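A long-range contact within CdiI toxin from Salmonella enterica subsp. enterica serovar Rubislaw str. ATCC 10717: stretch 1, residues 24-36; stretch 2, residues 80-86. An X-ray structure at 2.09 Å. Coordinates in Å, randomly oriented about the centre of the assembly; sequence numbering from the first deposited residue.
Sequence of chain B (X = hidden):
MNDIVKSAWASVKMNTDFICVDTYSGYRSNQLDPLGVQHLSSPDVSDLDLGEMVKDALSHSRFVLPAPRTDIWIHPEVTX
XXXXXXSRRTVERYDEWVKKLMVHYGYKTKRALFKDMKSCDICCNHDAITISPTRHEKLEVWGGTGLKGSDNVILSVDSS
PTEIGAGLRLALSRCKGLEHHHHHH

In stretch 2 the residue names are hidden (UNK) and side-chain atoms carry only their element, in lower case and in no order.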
ATOM      1  N   TYR B  24       8.850  -2.880   9.328  1.00 24.94           N
ATOM      2  CA  TYR B  24       8.074  -1.830   8.679  1.00 24.23           C
ATOM      3  C   TYR B  24       7.657  -0.803   9.717  1.00 25.22           C
ATOM      4  O   TYR B  24       7.487  -1.131  10.889  1.00 21.05           O
ATOM      5  CB  TYR B  24       6.835  -2.393   7.983  1.00 23.47           C
ATOM      6  CG  TYR B  24       7.062  -2.843   6.562  1.00 24.35           C
ATOM      7  CD1 TYR B  24       8.304  -3.295   6.142  1.00 26.35           C
ATOM      8  CD2 TYR B  24       6.030  -2.810   5.634  1.00 24.68           C
ATOM      9  CE1 TYR B  24       8.508  -3.704   4.838  1.00 27.10           C
ATOM     10  CE2 TYR B  24       6.224  -3.209   4.331  1.00 24.70           C
ATOM     11  CZ  TYR B  24       7.464  -3.659   3.938  1.00 26.35           C
ATOM     12  OH  TYR B  24       7.660  -4.066   2.640  1.00 28.27           O
ATOM     13  N   SER B  25       7.488   0.439   9.284  1.00 25.67           N
ATOM     14  CA  SER B  25       7.119   1.506  10.199  1.00 24.55           C
ATOM     15  C   SER B  25       6.073   2.410   9.577  1.00 23.20           C
ATOM     16  O   SER B  25       5.971   2.503   8.357  1.00 24.15           O
ATOM     17  CB  SER B  25       8.349   2.322  10.594  1.00 26.22           C
ATOM     18  OG  SER B  25       9.302   1.517  11.262  1.00 28.04           O
ATOM     19  N   GLY B  26       5.294   3.076  10.417  1.00 23.01           N
ATOM     20  CA  GLY B  26       4.313   4.018   9.921  1.00 23.27           C
ATOM     21  C   GLY B  26       3.285   4.458  10.939  1.00 24.79           C
ATOM     22  O   GLY B  26       3.588   4.660  12.112  1.00 28.22           O
ATOM     23  N   TYR B  27       2.053   4.597  10.468  1.00 23.41           N
ATOM     24  CA  TYR B  27       0.968   5.163  11.249  1.00 21.65           C
ATOM     25  C   TYR B  27      -0.317   4.485  10.818  1.00 28.88           C
ATOM     26  O   TYR B  27      -0.905   3.700  11.559  1.00 29.17           O
ATOM     27  CB  TYR B  27       0.895   6.671  11.027  1.00 22.27           C
ATOM     28  CG  TYR B  27      -0.048   7.420  11.937  1.00 25.96           C
ATOM     29  CD1 TYR B  27       0.337   7.784  13.218  1.00 26.85           C
ATOM     30  CD2 TYR B  27      -1.314   7.793  11.503  1.00 27.35           C
ATOM     31  CE1 TYR B  27      -0.516   8.486  14.047  1.00 28.63           C
ATOM     32  CE2 TYR B  27      -2.176   8.493  12.327  1.00 27.38           C
ATOM     33  CZ  TYR B  27      -1.772   8.837  13.597  1.00 29.61           C
ATOM     34  OH  TYR B  27      -2.626   9.534  14.422  1.00 32.59           O
ATOM     35  N   ARG B  28      -0.746   4.797   9.601  1.00 31.44           N
ATOM     36  CA  ARG B  28      -1.810   4.049   8.952  1.00 31.82           C
ATOM     37  C   ARG B  28      -1.169   3.063   7.982  1.00 32.66           C
ATOM     38  O   ARG B  28      -1.219   1.850   8.195  1.00 34.17           O
ATOM     39  CB  ARG B  28      -2.786   4.984   8.239  1.00 31.42           C
ATOM     40  CG  ARG B  28      -3.666   5.769   9.200  1.00 33.11           C
ATOM     41  CD  ARG B  28      -4.771   6.520   8.481  1.00 34.50           C
ATOM     42  NE  ARG B  28      -5.745   7.085   9.415  1.00 34.87           N
ATOM     43  CZ  ARG B  28      -6.904   6.513   9.732  1.00 33.23           C
ATOM     44  NH1 ARG B  28      -7.251   5.354   9.189  1.00 31.48           N
ATOM     45  NH2 ARG B  28      -7.723   7.106  10.593  1.00 34.68           N
ATOM     46  N   SER B  29      -0.552   3.586   6.930  1.00 30.25           N
ATOM     47  CA  SER B  29       0.282   2.764   6.064  1.00 27.59           C
ATOM     48  C   SER B  29       1.561   2.388   6.804  1.00 27.30           C
ATOM     49  O   SER B  29       1.973   3.079   7.736  1.00 27.42           O
ATOM     50  CB  SER B  29       0.618   3.499   4.764  1.00 27.09           C
ATOM     51  OG  SER B  29       1.408   4.649   5.016  1.00 26.44           O
ATOM     52  N   ASN B  30       2.180   1.288   6.397  1.00 27.30           N
ATOM     53  CA  ASN B  30       3.470   0.896   6.950  1.00 28.50           C
ATOM     54  C   ASN B  30       4.406   0.456   5.834  1.00 28.85           C
ATOM     55  O   ASN B  30       3.978  -0.168   4.864  1.00 29.34           O
ATOM     56  CB  ASN B  30       3.301  -0.213   7.988  1.00 29.28           C
ATOM     57  CG  ASN B  30       2.631  -1.447   7.421  1.00 29.44           C
ATOM     58  OD1 ASN B  30       3.296  -2.411   7.042  1.00 31.24           O
ATOM     59  ND2 ASN B  30       1.304  -1.425   7.361  1.00 27.36           N
ATOM     60  N   GLN B  31       5.684   0.790   5.963  1.00 29.03           N
ATOM     61  CA  GLN B  31       6.622   0.551   4.878  1.00 28.34           C
ATOM     62  C   GLN B  31       8.029   0.230   5.365  1.00 29.50           C
ATOM     63  O   GLN B  31       8.374   0.494   6.517  1.00 31.54           O
ATOM     64  CB  GLN B  31       6.667   1.766   3.957  1.00 29.20           C
ATOM     65  CG  GLN B  31       7.123   3.042   4.636  1.00 29.74           C
ATOM     66  CD  GLN B  31       6.966   4.251   3.743  1.00 30.46           C
ATOM     67  OE1 GLN B  31       7.871   4.599   2.986  1.00 29.62           O
ATOM     68  NE2 GLN B  31       5.806   4.894   3.818  1.00 31.41           N
ATOM     69  N   LEU B  32       8.829  -0.336   4.463  1.00 27.22           N
ATOM     70  CA  LEU B  32      10.214  -0.698   4.743  1.00 26.50           C
ATOM     71  C   LEU B  32      10.970   0.434   5.428  1.00 26.06           C
ATOM     72  O   LEU B  32      11.141   1.516   4.862  1.00 29.15           O
ATOM     73  CB  LEU B  32      10.924  -1.097   3.449  1.00 25.62           C
ATOM     74  CG  LEU B  32      12.361  -1.603   3.581  1.00 25.32           C
ATOM     75  CD1 LEU B  32      12.395  -2.885   4.398  1.00 27.48           C
ATOM     76  CD2 LEU B  32      12.978  -1.815   2.207  1.00 24.82           C
ATOM     77  N   ASP B  33      11.401   0.173   6.657  1.00 23.77           N
ATOM     78  CA  ASP B  33      12.121   1.154   7.460  1.00 26.00           C
ATOM     79  C   ASP B  33      13.629   0.988   7.287  1.00 28.81           C
ATOM     80  O   ASP B  33      14.191  -0.030   7.686  1.00 30.32           O
ATOM     81  CB  ASP B  33      11.731   1.002   8.935  1.00 27.53           C
ATOM     82  CG  ASP B  33      12.215   2.150   9.800  1.00 28.79           C
ATOM     83  OD1 ASP B  33      13.046   2.958   9.340  1.00 28.95           O
ATOM     84  OD2 ASP B  33      11.765   2.236  10.960  1.00 32.27           O
ATOM     85  N   PRO B  34      14.295   1.995   6.696  1.00 30.40           N
ATOM     86  CA  PRO B  34      15.752   1.947   6.517  1.00 30.55           C
ATOM     87  C   PRO B  34      16.511   1.927   7.843  1.00 31.23           C
ATOM     88  O   PRO B  34      17.695   1.605   7.862  1.00 31.08           O
ATOM     89  CB  PRO B  34      16.052   3.233   5.738  1.00 29.66           C
ATOM     90  CG  PRO B  34      14.900   4.133   6.024  1.00 29.45           C
ATOM     91  CD  PRO B  34      13.715   3.227   6.136  1.00 29.08           C
ATOM     92  N   LEU B  35      15.833   2.265   8.934  1.00 31.92           N
ATOM     93  CA  LEU B  35      16.444   2.232  10.257  1.00 30.52           C
ATOM     94  C   LEU B  35      16.060   0.957  10.997  1.00 31.82           C
ATOM     95  O   LEU B  35      16.555   0.689  12.093  1.00 34.22           O
ATOM     96  CB  LEU B  35      16.031   3.458  11.067  1.00 26.81           C
ATOM     97  CG  LEU B  35      16.209   4.804  10.366  1.00 26.15           C
ATOM     98  CD1 LEU B  35      15.814   5.933  11.298  1.00 26.97           C
ATOM     99  CD2 LEU B  35      17.640   4.977   9.875  1.00 25.82           C
ATOM    100  N   GLY B  36      15.172   0.174  10.391  1.00 29.04           N
ATOM    101  CA  GLY B  36      14.721  -1.073  10.977  1.00 28.88           C
ATOM    102  C   GLY B  36      15.722  -2.190  10.758  1.00 32.15           C
ATOM    103  O   GLY B  36      16.799  -1.964  10.205  1.00 32.72           O
ATOM    104  N   UNK B  80       8.117  11.759  13.893  1.00 32.17           N
ATOM    105  CA  UNK B  80       8.101  12.297  12.536  1.00 30.84           C
ATOM    106  C   UNK B  80       9.391  12.015  11.774  1.00 33.14           C
ATOM    107  O   UNK B  80      10.488  12.119  12.323  1.00 35.20           O
ATOM    108  c   UNK B  80       4.355  14.865  14.839  1.00 29.40           C
ATOM    109  c   UNK B  80       7.832  13.803  12.571  1.00 28.75           C
ATOM    110  c   UNK B  80       6.614  14.178  13.363  1.00 29.13           C
ATOM    111  c   UNK B  80       5.345  13.886  12.889  1.00 28.81           C
ATOM    112  c   UNK B  80       4.220  14.224  13.620  1.00 28.59           C
ATOM    113  c   UNK B  80       6.737  14.818  14.587  1.00 29.64           C
ATOM    114  c   UNK B  80       5.616  15.162  15.323  1.00 29.66           C
ATOM    115  N   UNK B  81       9.242  11.660  10.502  1.00 32.06           N
ATOM    116  CA  UNK B  81      10.377  11.347   9.642  1.00 32.25           C
ATOM    117  C   UNK B  81       9.983  11.553   8.185  1.00 31.96           C
ATOM    118  O   UNK B  81       9.297  10.719   7.596  1.00 31.18           O
ATOM    119  o   UNK B  81      12.624  10.400   8.351  1.00 33.55           O
ATOM    120  c   UNK B  81      12.185   9.615   9.215  1.00 32.70           C
ATOM    121  c   UNK B  81      10.848   9.909   9.871  1.00 32.02           C
ATOM    122  o   UNK B  81      12.797   8.584   9.560  1.00 34.27           O
ATOM    123  N   UNK B  82      10.430  12.659   7.603  1.00 32.20           N
ATOM    124  CA  UNK B  82      10.039  13.011   6.245  1.00 32.07           C
ATOM    125  C   UNK B  82      10.689  12.117   5.189  1.00 33.52           C
ATOM    126  O   UNK B  82      10.074  11.806   4.169  1.00 36.15           O
ATOM    127  c   UNK B  82       8.174  15.206   5.019  1.00 31.76           C
ATOM    128  c   UNK B  82      10.380  14.473   5.963  1.00 32.00           C
ATOM    129  c   UNK B  82      10.293  16.386   4.351  1.00 35.26           C
ATOM    130  c   UNK B  82       9.668  15.057   4.745  1.00 32.68           C
ATOM    131  N   UNK B  83      11.930  11.713   5.436  1.00 31.81           N
ATOM    132  CA  UNK B  83      12.691  10.913   4.478  1.00 32.99           C
ATOM    133  C   UNK B  83      12.169   9.484   4.343  1.00 32.97           C
ATOM    134  O   UNK B  83      12.342   8.849   3.298  1.00 34.68           O
ATOM    135  o   UNK B  83      14.450  12.954   3.730  1.00 42.26           O
ATOM    136  o   UNK B  83      15.798  12.516   5.406  1.00 46.13           O
ATOM    137  c   UNK B  83      14.167  10.882   4.870  1.00 35.33           C
ATOM    138  c   UNK B  83      14.854  12.210   4.650  1.00 41.52           C
ATOM    139  N   UNK B  84      11.567   8.969   5.410  1.00 29.65           N
ATOM    140  CA  UNK B  84      10.943   7.656   5.363  1.00 27.82           C
ATOM    141  C   UNK B  84       9.823   7.651   4.330  1.00 27.37           C
ATOM    142  O   UNK B  84       9.751   6.768   3.471  1.00 25.62           O
ATOM    143  c   UNK B  84      10.548   4.759   6.599  1.00 23.87           C
ATOM    144  c   UNK B  84       9.623   5.946   6.810  1.00 24.99           C
ATOM    145  c   UNK B  84       8.862   5.815   8.122  1.00 23.06           C
ATOM    146  c   UNK B  84      10.400   7.265   6.738  1.00 26.27           C
ATOM    147  N   UNK B  85       8.968   8.665   4.410  1.00 28.03           N
ATOM    148  CA  UNK B  85       7.776   8.758   3.576  1.00 26.68           C
ATOM    149  C   UNK B  85       8.036   9.316   2.175  1.00 27.89           C
ATOM    150  O   UNK B  85       7.169   9.221   1.304  1.00 26.61           O
ATOM    151  c   UNK B  85       5.986   8.894   5.385  1.00 26.53           C
ATOM    152  c   UNK B  85       6.413   8.976   6.706  1.00 26.91           C
ATOM    153  o   UNK B  85       3.940   6.906   8.412  1.00 25.35           O
ATOM    154  c   UNK B  85       4.860   8.131   5.107  1.00 25.74           C
ATOM    155  c   UNK B  85       5.736   8.316   7.718  1.00 25.73           C
ATOM    156  c   UNK B  85       4.620   7.565   7.414  1.00 25.70           C
ATOM    157  c   UNK B  85       4.180   7.468   6.110  1.00 26.81           C
ATOM    158  c   UNK B  85       6.724   9.616   4.279  1.00 24.97           C
ATOM    159  N   UNK B  86       9.219   9.893   1.961  1.00 27.94           N
ATOM    160  CA  UNK B  86       9.572  10.477   0.664  1.00 27.40           C
ATOM    161  C   UNK B  86       9.533   9.436  -0.453  1.00 28.60           C
ATOM    162  O   UNK B  86      10.161   8.385  -0.350  1.00 30.66           O
ATOM    163  c   UNK B  86      10.953  11.131   0.722  1.00 26.59           C
ATOM    164  o   UNK B  86      12.168  11.020  -1.323  1.00 30.05           O
ATOM    165  o   UNK B  86      10.940  12.801  -0.981  1.00 28.18           O
ATOM    166  c   UNK B  86      11.387  11.691  -0.622  1.00 27.93           C
TER
HETATM  167  O   HOH W   1       0.857   6.144   7.700  1.00 31.28           O

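Position 80 carries seven side-chain carbons, one leading into a six-membered ring with no heteroatom, and touches nothing on stretch 1. An all-carbon aromatic ring on a single methylene identifies Phe-80, which takes no part in the contact.

At position 81 there are two carbons, the second bearing two oxygens: a short carboxylate, hence Asp-81. Its chain points toward stretch 1, where OD2 lies 4.4 Å from CD1 of Leu-35. OD1 instead caps the helix that follows, accepting weak hydrogen bonds from the backbone N of position 83, 3.3 Å from Asp-81 OD1, and from the backbone N of position 84, 3.4 Å from Asp-81 OD1.

Position 82, the first helical residue, has four carbons forked at the second. This is Leu-82, exposed and directed out of reach of stretch 1. Position 83 repeats the pattern of two carbons and a terminal pair of oxygens, so it is Asp-83; its side chain makes no contact with stretch 1.

Position 84 again shows four carbons forked at the second, but here the fork reaches stretch 1. One terminal methyl approaches CD of Pro-34, O of Leu-32 and CA of Asp-33, while the other faces CB of Ser-25. The residue is Leu-84, with chi1 t and chi2 p. Its CD1 lies 3.5 Å from Pro-34 CD and 3.7 Å from Leu-32 O, and its CD2 lies 4.3 Å from Ser-25 CB.

Position 85 has one carbon followed by a six-membered carbon ring bearing an oxygen, a phenol that defines Tyr-85. Its OH lies 3.3 Å from CA of Gly-26 and accepts a hydrogen bond from water 1 (O to OH, 3.3 Å). That water also accepts from Arg-28 N at 2.8 Å, linking the phenol to the turn. Ser-29 OG lies at the ring edge, 4.1 Å from CE2.

Position 86 carries two carbons and two oxygens on the second, and touches nothing on stretch 1. This is Asp-86, which leaves helical geometry and caps a backbone N just past the stretch.

The contact works chiefly through two consecutive helical residues. Leu-84, the most extensively covered, packs against the segment from Leu-32 to Pro-34, while Tyr-85, whose CA-to-CB bond points sideways, brings the end of its side chain close to Gly-26 and Ser-29. Gln-31 points toward the helix and touches both residues. The receiving surface is internally braced: Ser-25 OG donates to Asp-33 OD2 at 2.6 Å, and Leu-35 N donates to Asp-33 OD1 at 2.9 Å. Apolar packing and a water-mediated link thus join segments distant in sequence.

Stretch 2, residues 80-86: FDLDLYD
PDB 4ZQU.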